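Local coordinates for SAM-dependent methyltransferase (Pyrococcus horikoshii, PDB 1WZN), which probably transfers a methyl group from S-adenosyl-L-methionine to an acceptor substrate, and binds the by-product S-adenosyl-L-homocysteine, at residues A[6-11]-A[201-206]; A[24-29]-A[242-247]. One frame throughout, in Å; residues are numbered along the deposited sequence.

Interaction 1. Residues A[6-11]-A[201-206]; sequences TLLAEY and FLVDDE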
loop_
_atom_site.group_PDB
_atom_site.type_symbol
_atom_site.label_atom_id
_atom_site.label_comp_id
_atom_site.label_asym_id
_atom_site.label_seq_id
_atom_site.Cartn_x
_atom_site.Cartn_y
_atom_site.Cartn_z
ATOM N N THR A 6 -34.009 -7.093 -0.293
ATOM C CA THR A 6 -35.167 -7.251 -1.156
ATOM C C THR A 6 -34.832 -8.136 -2.355
ATOM O O THR A 6 -35.120 -9.325 -2.386
ATOM C CB THR A 6 -35.638 -5.863 -1.608
ATOM O OG1 THR A 6 -34.532 -5.133 -2.154
ATOM C CG2 THR A 6 -36.200 -5.089 -0.416
ATOM N N LEU A 7 -34.216 -7.524 -3.378
ATOM C CA LEU A 7 -33.899 -8.302 -4.569
ATOM C C LEU A 7 -32.883 -9.424 -4.293
ATOM O O LEU A 7 -32.876 -10.454 -4.955
ATOM C CB LEU A 7 -33.408 -7.356 -5.669
ATOM C CG LEU A 7 -34.519 -6.423 -6.163
ATOM C CD1 LEU A 7 -34.026 -5.001 -6.430
ATOM C CD2 LEU A 7 -35.179 -6.902 -7.460
ATOM N N LEU A 8 -31.984 -9.201 -3.297
ATOM C CA LEU A 8 -30.948 -10.207 -3.010
ATOM C C LEU A 8 -31.297 -11.049 -1.779
ATOM O O LEU A 8 -30.517 -11.859 -1.292
ATOM C CB LEU A 8 -29.600 -9.501 -2.772
ATOM C CG LEU A 8 -28.966 -8.965 -4.061
ATOM C CD1 LEU A 8 -27.761 -8.068 -3.780
ATOM C CD2 LEU A 8 -28.463 -10.082 -4.983
ATOM N N ALA A 9 -32.497 -10.901 -1.227
ATOM C CA ALA A 9 -32.867 -11.645 -0.021
ATOM C C ALA A 9 -32.616 -13.153 -0.090
ATOM O O ALA A 9 -32.061 -13.728 0.840
ATOM C CB ALA A 9 -34.335 -11.372 0.338
ATOM N N GLU A 10 -33.028 -13.792 -1.180
ATOM C CA GLU A 10 -32.833 -15.234 -1.320
ATOM C C GLU A 10 -31.355 -15.640 -1.398
ATOM O O GLU A 10 -31.033 -16.827 -1.325
ATOM C CB GLU A 10 -33.571 -15.763 -2.560
ATOM C CG GLU A 10 -35.096 -15.681 -2.512
ATOM C CD GLU A 10 -35.711 -16.481 -1.370
ATOM O OE1 GLU A 10 -35.074 -17.442 -0.887
ATOM O OE2 GLU A 10 -36.843 -16.151 -0.964
ATOM N N TYR A 11 -30.461 -14.662 -1.539
ATOM C CA TYR A 11 -29.028 -14.940 -1.614
ATOM C C TYR A 11 -28.303 -14.521 -0.340
ATOM O O TYR A 11 -27.107 -14.766 -0.190
ATOM C CB TYR A 11 -28.399 -14.204 -2.807
ATOM C CG TYR A 11 -28.925 -14.650 -4.152
ATOM C CD1 TYR A 11 -28.476 -15.832 -4.745
ATOM C CD2 TYR A 11 -29.899 -13.907 -4.815
ATOM C CE1 TYR A 11 -28.991 -16.262 -5.971
ATOM C CE2 TYR A 11 -30.419 -14.329 -6.040
ATOM C CZ TYR A 11 -29.960 -15.506 -6.608
ATOM O OH TYR A 11 -30.480 -15.918 -7.813
ATOM N N PHE A 201 -26.637 -6.894 -9.353
ATOM C CA PHE A 201 -27.369 -6.003 -8.462
ATOM C C PHE A 201 -26.370 -5.210 -7.638
ATOM O O PHE A 201 -25.348 -5.744 -7.202
ATOM C CB PHE A 201 -28.268 -6.819 -7.534
ATOM C CG PHE A 201 -29.355 -7.560 -8.247
ATOM C CD1 PHE A 201 -30.489 -6.892 -8.698
ATOM C CD2 PHE A 201 -29.241 -8.924 -8.486
ATOM C CE1 PHE A 201 -31.495 -7.574 -9.376
ATOM C CE2 PHE A 201 -30.244 -9.613 -9.165
ATOM C CZ PHE A 201 -31.369 -8.936 -9.609
ATOM N N LEU A 202 -26.669 -3.937 -7.418
ATOM C CA LEU A 202 -25.775 -3.083 -6.653
ATOM C C LEU A 202 -26.357 -2.681 -5.306
ATOM O O LEU A 202 -27.406 -2.043 -5.242
ATOM C CB LEU A 202 -25.448 -1.810 -7.449
ATOM C CG LEU A 202 -24.640 -0.740 -6.700
ATOM C CD1 LEU A 202 -23.220 -1.227 -6.473
ATOM C CD2 LEU A 202 -24.633 0.558 -7.504
ATOM N N VAL A 203 -25.680 -3.068 -4.235
ATOM C CA VAL A 203 -26.108 -2.688 -2.896
ATOM C C VAL A 203 -25.431 -1.345 -2.678
ATOM O O VAL A 203 -24.262 -1.179 -3.017
ATOM C CB VAL A 203 -25.601 -3.673 -1.817
ATOM C CG1 VAL A 203 -25.984 -3.159 -0.432
ATOM C CG2 VAL A 203 -26.183 -5.058 -2.045
ATOM N N ASP A 204 -26.167 -0.383 -2.138
ATOM C CA ASP A 204 -25.617 0.937 -1.879
ATOM C C ASP A 204 -26.387 1.542 -0.710
ATOM O O ASP A 204 -27.420 2.181 -0.895
ATOM C CB ASP A 204 -25.746 1.810 -3.132
ATOM C CG ASP A 204 -25.142 3.188 -2.948
ATOM O OD1 ASP A 204 -24.145 3.314 -2.210
ATOM O OD2 ASP A 204 -25.658 4.145 -3.559
ATOM N N ASP A 205 -25.878 1.320 0.497
ATOM C CA ASP A 205 -26.528 1.817 1.702
ATOM C C ASP A 205 -25.692 2.837 2.447
ATOM O O ASP A 205 -24.472 2.721 2.513
ATOM C CB ASP A 205 -26.823 0.672 2.668
ATOM C CG ASP A 205 -27.733 -0.378 2.075
ATOM O OD1 ASP A 205 -28.689 -0.006 1.366
ATOM O OD2 ASP A 205 -27.491 -1.572 2.339
ATOM N N GLU A 206 -26.365 3.825 3.024
ATOM C CA GLU A 206 -25.684 4.842 3.806
ATOM C C GLU A 206 -25.649 4.340 5.244
ATOM O O GLU A 206 -26.695 4.058 5.833
ATOM C CB GLU A 206 -26.442 6.167 3.751
ATOM C CG GLU A 206 -25.770 7.263 4.567
ATOM C CD GLU A 206 -26.551 8.562 4.567
ATOM O OE1 GLU A 206 -27.635 8.607 5.183
ATOM O OE2 GLU A 206 -26.074 9.538 3.949
#
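The ring of Phe201 is met obliquely, neither flat on a face nor squarely at the rim, by two leucines that follow one another in the 6-11 loop. Leu8 reaches its CD2 methyl to CD2 of Phe201, 3.8 Å away, and Leu7 brings its CB to within 4.2 Å of CE1 of Phe201, across the ring from that atom. Pro194 of a neighbouring subunit packs against both Leu7 and Phe201, so this patch also belongs to a subunit interface. Leu8 is forked over the strand: while CD2 takes the ring, CD1 lies 4.0 Å from CB of Phe201 and 3.8 Å from CG2 of Val203. Residues i and i+2 of a strand lie on the same side of its sheet, and a branched side chain can therefore join them; here CG of Leu8, turned anti to its own carbonyl carbon (chi1 -74°), sets the fork to do so. Leu8 and Phe201 run past each other in opposite senses, whereas Leu8 meets Val203 at a slant. Replacing Leu8 by an alanine would probably open a gap between loop and strand, leaving CG2 of Val203 without its methyl partner and the Phe201 ring less firmly held. No hydrogen bond spans the two segments, so their direct contact is wholly apolar. The loop is shaped by a type I turn from Thr6 to Ala9, closed by a hydrogen bond from Ala9 N to Thr6 O, 3.3 Å. This is plain hydrophobic packing of an N-terminal loop on strand 198-208, outermost within this chain in an antiparallel sheet added to the Rossmann-like methyltransferase core.

Interaction 2. Residues A[24-29]-A[242-247]; sequences KAEIDF and RYWIVG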
loop_
_atom_site.group_PDB
_atom_site.type_symbol
_atom_site.label_atom_id
_atom_site.label_comp_id
_atom_site.label_asym_id
_atom_site.label_seq_id
_atom_site.Cartn_x
_atom_site.Cartn_y
_atom_site.Cartn_z
ATOM N N LYS A 24 -23.499 -20.480 16.312
ATOM C CA LYS A 24 -23.563 -21.216 17.571
ATOM C C LYS A 24 -22.625 -20.639 18.622
ATOM O O LYS A 24 -22.976 -20.560 19.795
ATOM C CB LYS A 24 -23.278 -22.703 17.334
ATOM C CG LYS A 24 -24.335 -23.364 16.452
ATOM C CD LYS A 24 -24.185 -24.876 16.386
ATOM C CE LYS A 24 -25.233 -25.487 15.455
ATOM N NZ LYS A 24 -26.634 -25.185 15.876
ATOM N N ALA A 25 -21.435 -20.220 18.203
ATOM C CA ALA A 25 -20.486 -19.626 19.138
ATOM C C ALA A 25 -21.029 -18.282 19.615
ATOM O O ALA A 25 -20.857 -17.910 20.775
ATOM C CB ALA A 25 -19.121 -19.430 18.459
ATOM N N GLU A 26 -21.686 -17.552 18.717
ATOM C CA GLU A 26 -22.235 -16.255 19.082
ATOM C C GLU A 26 -23.386 -16.379 20.069
ATOM O O GLU A 26 -23.475 -15.606 21.014
ATOM C CB GLU A 26 -22.692 -15.487 17.836
ATOM C CG GLU A 26 -21.546 -14.801 17.107
ATOM C CD GLU A 26 -22.012 -13.827 16.049
ATOM O OE1 GLU A 26 -21.145 -13.169 15.438
ATOM O OE2 GLU A 26 -23.238 -13.717 15.821
ATOM N N ILE A 27 -24.265 -17.355 19.873
ATOM C CA ILE A 27 -25.375 -17.495 20.806
ATOM C C ILE A 27 -24.894 -18.051 22.147
ATOM O O ILE A 27 -25.521 -17.819 23.179
ATOM C CB ILE A 27 -26.509 -18.340 20.185
ATOM C CG1 ILE A 27 -27.063 -17.594 18.966
ATOM C CG2 ILE A 27 -27.626 -18.568 21.198
ATOM C CD1 ILE A 27 -27.425 -16.125 19.237
ATOM N N ASP A 28 -23.772 -18.767 22.140
ATOM C CA ASP A 28 -23.204 -19.269 23.395
ATOM C C ASP A 28 -22.857 -18.033 24.225
ATOM O O ASP A 28 -23.105 -17.986 25.426
ATOM C CB ASP A 28 -21.903 -20.053 23.164
ATOM C CG ASP A 28 -22.137 -21.467 22.674
ATOM O OD1 ASP A 28 -23.297 -21.925 22.679
ATOM O OD2 ASP A 28 -21.139 -22.124 22.297
ATOM N N PHE A 29 -22.261 -17.038 23.568
ATOM C CA PHE A 29 -21.880 -15.794 24.235
ATOM C C PHE A 29 -23.124 -15.051 24.703
ATOM O O PHE A 29 -23.160 -14.525 25.815
ATOM C CB PHE A 29 -21.064 -14.901 23.288
ATOM C CG PHE A 29 -20.656 -13.583 23.896
ATOM C CD1 PHE A 29 -20.005 -13.539 25.125
ATOM C CD2 PHE A 29 -20.921 -12.385 23.237
ATOM C CE1 PHE A 29 -19.621 -12.315 25.695
ATOM C CE2 PHE A 29 -20.543 -11.156 23.796
ATOM C CZ PHE A 29 -19.894 -11.122 25.025
ATOM N N ARG A 242 -14.607 -6.307 17.276
ATOM C CA ARG A 242 -16.063 -6.361 17.182
ATOM C C ARG A 242 -16.559 -6.096 18.597
ATOM O O ARG A 242 -16.037 -6.650 19.561
ATOM C CB ARG A 242 -16.567 -7.713 16.675
ATOM C CG ARG A 242 -18.093 -7.736 16.515
ATOM C CD ARG A 242 -18.538 -8.740 15.463
ATOM N NE ARG A 242 -18.236 -10.114 15.843
ATOM C CZ ARG A 242 -19.132 -10.975 16.315
ATOM N NH1 ARG A 242 -20.399 -10.605 16.463
ATOM N NH2 ARG A 242 -18.762 -12.210 16.629
ATOM N N TYR A 243 -17.557 -5.234 18.720
ATOM C CA TYR A 243 -18.053 -4.867 20.035
ATOM C C TYR A 243 -19.489 -5.264 20.298
ATOM O O TYR A 243 -20.283 -5.437 19.373
ATOM C CB TYR A 243 -17.912 -3.357 20.212
ATOM C CG TYR A 243 -16.558 -2.868 19.761
ATOM C CD1 TYR A 243 -15.407 -3.256 20.434
ATOM C CD2 TYR A 243 -16.426 -2.096 18.608
ATOM C CE1 TYR A 243 -14.140 -2.897 19.968
ATOM C CE2 TYR A 243 -15.164 -1.730 18.128
ATOM C CZ TYR A 243 -14.029 -2.140 18.814
ATOM O OH TYR A 243 -12.780 -1.829 18.327
ATOM N N TRP A 244 -19.798 -5.408 21.578
ATOM C CA TRP A 244 -21.140 -5.738 22.019
ATOM C C TRP A 244 -21.537 -4.732 23.076
ATOM O O TRP A 244 -20.783 -4.488 24.018
ATOM C CB TRP A 244 -21.196 -7.130 22.641
ATOM C CG TRP A 244 -20.900 -8.224 21.692
ATOM C CD1 TRP A 244 -19.668 -8.652 21.288
ATOM C CD2 TRP A 244 -21.855 -9.029 21.003
ATOM N NE1 TRP A 244 -19.800 -9.683 20.387
ATOM C CE2 TRP A 244 -21.133 -9.934 20.193
ATOM C CE3 TRP A 244 -23.255 -9.075 20.986
ATOM C CZ2 TRP A 244 -21.763 -10.876 19.376
ATOM C CZ3 TRP A 244 -23.882 -10.013 20.170
ATOM C CH2 TRP A 244 -23.134 -10.899 19.378
ATOM N N ILE A 245 -22.706 -4.129 22.903
ATOM C CA ILE A 245 -23.224 -3.196 23.883
ATOM C C ILE A 245 -24.346 -3.954 24.585
ATOM O O ILE A 245 -25.215 -4.532 23.933
ATOM C CB ILE A 245 -23.803 -1.925 23.230
ATOM C CG1 ILE A 245 -22.675 -1.107 22.589
ATOM C CG2 ILE A 245 -24.530 -1.090 24.275
ATOM C CD1 ILE A 245 -21.642 -0.596 23.570
ATOM N N VAL A 246 -24.299 -3.979 25.910
ATOM C CA VAL A 246 -25.316 -4.660 26.691
ATOM C C VAL A 246 -25.973 -3.651 27.615
ATOM O O VAL A 246 -25.312 -3.039 28.457
ATOM C CB VAL A 246 -24.707 -5.804 27.531
ATOM C CG1 VAL A 246 -25.780 -6.428 28.427
ATOM C CG2 VAL A 246 -24.095 -6.849 26.610
ATOM N N GLY A 247 -27.272 -3.457 27.430
ATOM C CA GLY A 247 -28.007 -2.527 28.265
ATOM C C GLY A 247 -28.850 -3.317 29.244
ATOM O O GLY A 247 -29.588 -4.218 28.839
#
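Helix 24-29 runs alongside strand 242-247 at a shallow 35° between N-to-C directions, the two short axes 12.7 Å apart at closest approach, a spacing filled by long side chains from both. Phe29 and Trp244 form a T-shaped stack in which the phenyl edge meets the indole face. CE2 of Phe29 leads, 3.6 Å from CG of Trp244, over the five-membered ring; the two planes stand at 73°. CG of Phe29 is swung anti to the backbone N (chi1 179°), which carries the ring out from the helix to the indole. One turn earlier, Glu26 stretches an extended chain to the guanidinium of Arg242, and the salt bridge runs from OE1 of Glu26 to NH2 of Arg242 at 2.8 Å. The same OE1 of Glu26 lies 2.9 Å from NH1 of Arg242, so a single carboxylate oxygen faces both terminal nitrogens, approaching obliquely. NE1 of Trp244 sits 4.1 Å above the plane of the Arg242 guanidinium, toward its rim, so the indole lies between the Phe29 ring and that guanidinium. Glu26 is shared: OE1 also pairs with Arg22 and OE2 with Arg19, while NH1 of Arg242 has a second acid in Asp144 of the adjacent strand 139-146. The Glu26 side chain comes about 6 Å from the bound S-adenosyl-L-homocysteine. Helix and sheet are thus joined by buried aromatic packing beside a charge network, in which Arg242, Arg22 and Arg19 together grip one buried carboxylate and probably fix its orientation beside the cofactor pocket.

Followed from the N terminus, the chain passes first through residues 6-11, then through the helix bearing 24-29, and each meets a partner far along the sequence, the second near the C terminus. Interaction 1 closes its loop at strand 198-208, the fourth and last strand of the antiparallel sheet along the chain; interaction 2 closes at strand 242-248, the last strand of the mixed sheet. Their segments alternate, so the loops cross and neither nests within the other. The centres of interaction 1 and interaction 2 lie about 26 Å apart, on opposite sides of the chain's centre, and the two do not touch. Interaction 1 ties the N-terminal region to the antiparallel sheet, interaction 2 ties it to the Rossmann-like core.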